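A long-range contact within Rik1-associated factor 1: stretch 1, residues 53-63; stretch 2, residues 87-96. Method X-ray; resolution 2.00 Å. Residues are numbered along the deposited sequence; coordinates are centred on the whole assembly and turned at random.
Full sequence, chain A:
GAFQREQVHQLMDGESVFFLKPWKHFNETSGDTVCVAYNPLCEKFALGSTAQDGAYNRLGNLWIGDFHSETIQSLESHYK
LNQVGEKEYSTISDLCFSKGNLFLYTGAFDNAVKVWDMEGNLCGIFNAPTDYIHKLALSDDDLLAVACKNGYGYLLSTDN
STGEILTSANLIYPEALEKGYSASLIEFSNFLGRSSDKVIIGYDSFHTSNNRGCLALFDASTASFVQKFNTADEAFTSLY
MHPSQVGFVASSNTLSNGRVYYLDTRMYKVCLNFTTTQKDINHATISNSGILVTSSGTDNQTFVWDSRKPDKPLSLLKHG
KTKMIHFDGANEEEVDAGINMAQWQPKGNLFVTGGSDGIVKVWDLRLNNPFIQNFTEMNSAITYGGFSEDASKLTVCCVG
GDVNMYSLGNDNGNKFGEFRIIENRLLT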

# COMPACT_ATOMS: atom_id res chain seq x y z
N ASP A 53 10.19 19.38 0.96
CA ASP A 53 11.44 19.80 0.34
C ASP A 53 12.08 21.07 0.91
O ASP A 53 13.31 21.22 0.87
CB ASP A 53 11.20 19.95 -1.17
CG ASP A 53 10.56 18.71 -1.78
OD1 ASP A 53 10.98 17.58 -1.41
OD2 ASP A 53 9.64 18.84 -2.61
N GLY A 54 11.27 21.99 1.43
CA GLY A 54 11.79 23.22 1.99
C GLY A 54 11.47 23.36 3.47
O GLY A 54 11.67 24.43 4.06
N ALA A 55 10.98 22.28 4.08
CA ALA A 55 10.36 22.37 5.40
C ALA A 55 11.24 21.86 6.54
O ALA A 55 12.09 20.98 6.35
CB ALA A 55 9.02 21.64 5.40
N TYR A 56 11.01 22.43 7.72
CA TYR A 56 11.70 22.06 8.95
C TYR A 56 11.07 20.79 9.52
O TYR A 56 9.85 20.72 9.69
CB TYR A 56 11.62 23.20 9.97
CG TYR A 56 12.25 22.89 11.32
CD1 TYR A 56 13.60 22.56 11.44
CD2 TYR A 56 11.49 22.95 12.49
CE1 TYR A 56 14.16 22.27 12.68
CE2 TYR A 56 12.04 22.67 13.73
CZ TYR A 56 13.38 22.33 13.82
OH TYR A 56 13.92 22.06 15.06
N ASN A 57 11.91 19.80 9.81
CA ASN A 57 11.41 18.54 10.36
C ASN A 57 12.37 17.90 11.36
O ASN A 57 13.16 17.02 11.01
CB ASN A 57 11.12 17.57 9.22
CG ASN A 57 12.36 17.26 8.40
OD1 ASN A 57 13.43 17.84 8.60
ND2 ASN A 57 12.21 16.33 7.45
N ARG A 58 12.30 18.34 12.62
CA ARG A 58 13.14 17.79 13.68
C ARG A 58 12.87 16.30 13.81
O ARG A 58 13.80 15.49 13.80
CB ARG A 58 12.83 18.49 15.02
CG ARG A 58 14.01 18.53 16.01
CD ARG A 58 13.61 18.04 17.42
NE ARG A 58 12.30 18.53 17.84
CZ ARG A 58 11.76 18.31 19.04
NH1 ARG A 58 10.55 18.80 19.32
NH2 ARG A 58 12.43 17.62 19.95
N LEU A 59 11.59 15.95 13.94
CA LEU A 59 11.14 14.56 13.98
C LEU A 59 10.34 14.27 12.69
O LEU A 59 10.12 15.17 11.88
CB LEU A 59 10.31 14.30 15.25
CG LEU A 59 10.94 14.79 16.57
CD1 LEU A 59 9.98 14.59 17.75
CD2 LEU A 59 12.30 14.14 16.87
N GLY A 60 9.94 13.01 12.49
CA GLY A 60 9.47 12.56 11.18
C GLY A 60 10.68 12.02 10.46
O GLY A 60 11.80 12.44 10.79
N ASN A 61 10.53 11.13 9.48
CA ASN A 61 9.25 10.80 8.85
C ASN A 61 8.86 9.32 9.09
O ASN A 61 8.12 8.73 8.29
CB ASN A 61 9.40 11.05 7.35
CG ASN A 61 10.61 10.32 6.76
OD1 ASN A 61 11.52 9.92 7.49
ND2 ASN A 61 10.64 10.16 5.44
N LEU A 62 9.35 8.73 10.18
CA LEU A 62 9.20 7.28 10.41
C LEU A 62 8.96 6.95 11.89
O LEU A 62 9.86 7.08 12.73
CB LEU A 62 10.44 6.52 9.87
CG LEU A 62 10.37 5.00 10.05
CD1 LEU A 62 9.20 4.40 9.26
CD2 LEU A 62 11.71 4.32 9.67
N TRP A 63 7.74 6.52 12.22
CA TRP A 63 7.37 6.34 13.62
C TRP A 63 6.88 4.92 13.93
O TRP A 63 6.33 4.22 13.06
CB TRP A 63 6.30 7.35 14.03
CG TRP A 63 6.73 8.79 13.84
CD1 TRP A 63 6.85 9.46 12.65
CD2 TRP A 63 7.09 9.73 14.87
NE1 TRP A 63 7.27 10.75 12.88
CE2 TRP A 63 7.42 10.94 14.23
CE3 TRP A 63 7.17 9.66 16.27
CZ2 TRP A 63 7.82 12.08 14.94
CZ3 TRP A 63 7.57 10.78 16.97
CH2 TRP A 63 7.88 11.98 16.31
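Stretch 2, residues 87-96: KEYSTISDLC

How does stretch 2 run relative to stretch 1? The two pass each other in the same general sense: Asp-53 lies nearest Glu-88, with their CA atoms 8.0 Å apart, and farther along Asn-61 lies nearest Tyr-89, CA to CA 6.9 Å. Stretch 1 is loop or turn until Leu-62 and Trp-63 enter a strand. Stretch 2 begins in a strand at Lys-87, passes through Thr-91 in a loop conformation, and enters a strand at Ile-92 that continues past Cys-96. No hydrogen bond joins backbone to backbone across the two; the contact buries 493 Å², both sides summed.

What meets the beginning of stretch 1? Asp-53 turns its CA-to-CB bond away, and its backbone faces Glu-88 instead. The CA-to-CB bond of Glu-88 points sideways, but the end of the chain comes nearer, bringing OE1 to 2.9 Å from Asp-53 O. Both atoms are acceptors, so this short approach is not a hydrogen bond. Gly-54 and Ala-55 barely touch the other stretch, and Tyr-56, its CA-to-CB bond pointing away, makes no contact with it.

Where does the ring of Tyr-89 rest? It lies along the segment from Asn-57 to Asn-61, and Tyr-89 has the largest covered area of any residue in the contact, 101 Å². Asn-57, with chi1 in p, has its CA-to-CB bond toward stretch 2 and sets its ND2 at the ring edge, 3.2 Å from Tyr-89 CD2. The CA-to-CB bonds of Arg-58 and Leu-59 point away. Gly-60 then places its carbonyl O over one ring face, 3.6 Å from Tyr-89 CZ. The phi/psi of Gly-60, 91/157, would jam a CB against the carbonyl O of Leu-59, which by itself calls for glycine.

What fastens the end of stretch 1? A cis peptide bond precedes Asn-61, whose CA-to-CB bond points toward stretch 2, with chi1 in p. Its ND2 donates a hydrogen bond to Ser-90 O at 2.7 Å, with an N-H...acceptor angle of 140°, the sole hydrogen bond between the stretches. The same side chain also borders Tyr-89, with Asn-61 OD1 3.6 Å from Tyr-89 CD1, while Asn-61 O lies 3.6 Å from Ile-92 CG1. Leu-62 continues with an apolar contact: its CD1 is 4.2 Å from Ile-92 CD1 and 3.7 Å from Leu-95 CD2. All three residues are buried, with CA-to-CB bonds toward the other stretch, whereas that of Trp-63 points away.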

# COMPACT_ATOMS: atom_id res chain seq x y z
N LYS A 87 21.41 17.10 6.40
CA LYS A 87 20.57 15.99 5.96
C LYS A 87 19.07 16.31 5.91
O LYS A 87 18.53 16.97 6.81
CB LYS A 87 20.80 14.79 6.88
CG LYS A 87 19.91 14.78 8.10
CD LYS A 87 20.35 13.69 9.06
CE LYS A 87 19.17 13.10 9.81
NZ LYS A 87 19.64 12.19 10.88
N GLU A 88 18.42 15.87 4.84
CA GLU A 88 16.97 15.97 4.72
C GLU A 88 16.39 14.56 4.59
O GLU A 88 17.02 13.67 4.02
CB GLU A 88 16.56 16.83 3.52
CG GLU A 88 16.26 18.30 3.88
CD GLU A 88 15.54 19.06 2.76
OE1 GLU A 88 14.50 19.71 3.03
OE2 GLU A 88 16.04 19.03 1.61
N TYR A 89 15.20 14.36 5.13
CA TYR A 89 14.58 13.04 5.12
C TYR A 89 14.05 12.66 3.73
O TYR A 89 13.60 13.53 2.97
CB TYR A 89 13.49 12.99 6.19
CG TYR A 89 14.12 12.93 7.55
CD1 TYR A 89 14.60 11.73 8.05
CD2 TYR A 89 14.28 14.07 8.32
CE1 TYR A 89 15.19 11.67 9.29
CE2 TYR A 89 14.88 14.02 9.57
CZ TYR A 89 15.33 12.81 10.04
OH TYR A 89 15.93 12.74 11.27
N SER A 90 14.15 11.37 3.41
CA SER A 90 13.61 10.82 2.16
C SER A 90 12.26 10.14 2.40
O SER A 90 12.11 9.34 3.31
CB SER A 90 14.57 9.78 1.57
OG SER A 90 15.90 10.26 1.51
N THR A 91 11.30 10.43 1.53
CA THR A 91 10.00 9.79 1.54
C THR A 91 10.00 8.28 1.84
O THR A 91 10.70 7.50 1.21
CB THR A 91 9.32 10.03 0.20
OG1 THR A 91 9.09 11.43 0.05
CG2 THR A 91 7.98 9.26 0.11
N ILE A 92 9.17 7.88 2.80
CA ILE A 92 8.98 6.47 3.07
C ILE A 92 8.00 5.94 2.04
O ILE A 92 6.89 6.46 1.90
CB ILE A 92 8.40 6.21 4.48
CG1 ILE A 92 9.35 6.78 5.54
CG2 ILE A 92 8.17 4.69 4.69
CD1 ILE A 92 10.66 6.06 5.64
N SER A 93 8.41 4.90 1.31
CA SER A 93 7.60 4.42 0.22
C SER A 93 6.78 3.19 0.64
O SER A 93 5.67 2.99 0.17
CB SER A 93 8.47 4.14 -1.03
OG SER A 93 9.44 3.15 -0.75
N ASP A 94 7.30 2.38 1.55
CA ASP A 94 6.52 1.27 2.04
C ASP A 94 7.11 0.77 3.34
O ASP A 94 8.22 1.13 3.71
CB ASP A 94 6.46 0.12 1.00
CG ASP A 94 5.10 -0.64 1.01
OD1 ASP A 94 4.28 -0.40 1.94
OD2 ASP A 94 4.87 -1.47 0.10
N LEU A 95 6.35 -0.04 4.05
CA LEU A 95 6.85 -0.68 5.25
C LEU A 95 5.93 -1.81 5.63
O LEU A 95 4.76 -1.82 5.24
CB LEU A 95 7.02 0.31 6.40
CG LEU A 95 6.05 1.49 6.51
CD1 LEU A 95 4.67 1.03 6.87
CD2 LEU A 95 6.59 2.49 7.54
N CYS A 96 6.47 -2.79 6.33
CA CYS A 96 5.66 -3.91 6.78
C CYS A 96 6.37 -4.57 7.94
O CYS A 96 7.60 -4.61 7.97
CB CYS A 96 5.42 -4.90 5.64
SG CYS A 96 6.92 -5.39 4.78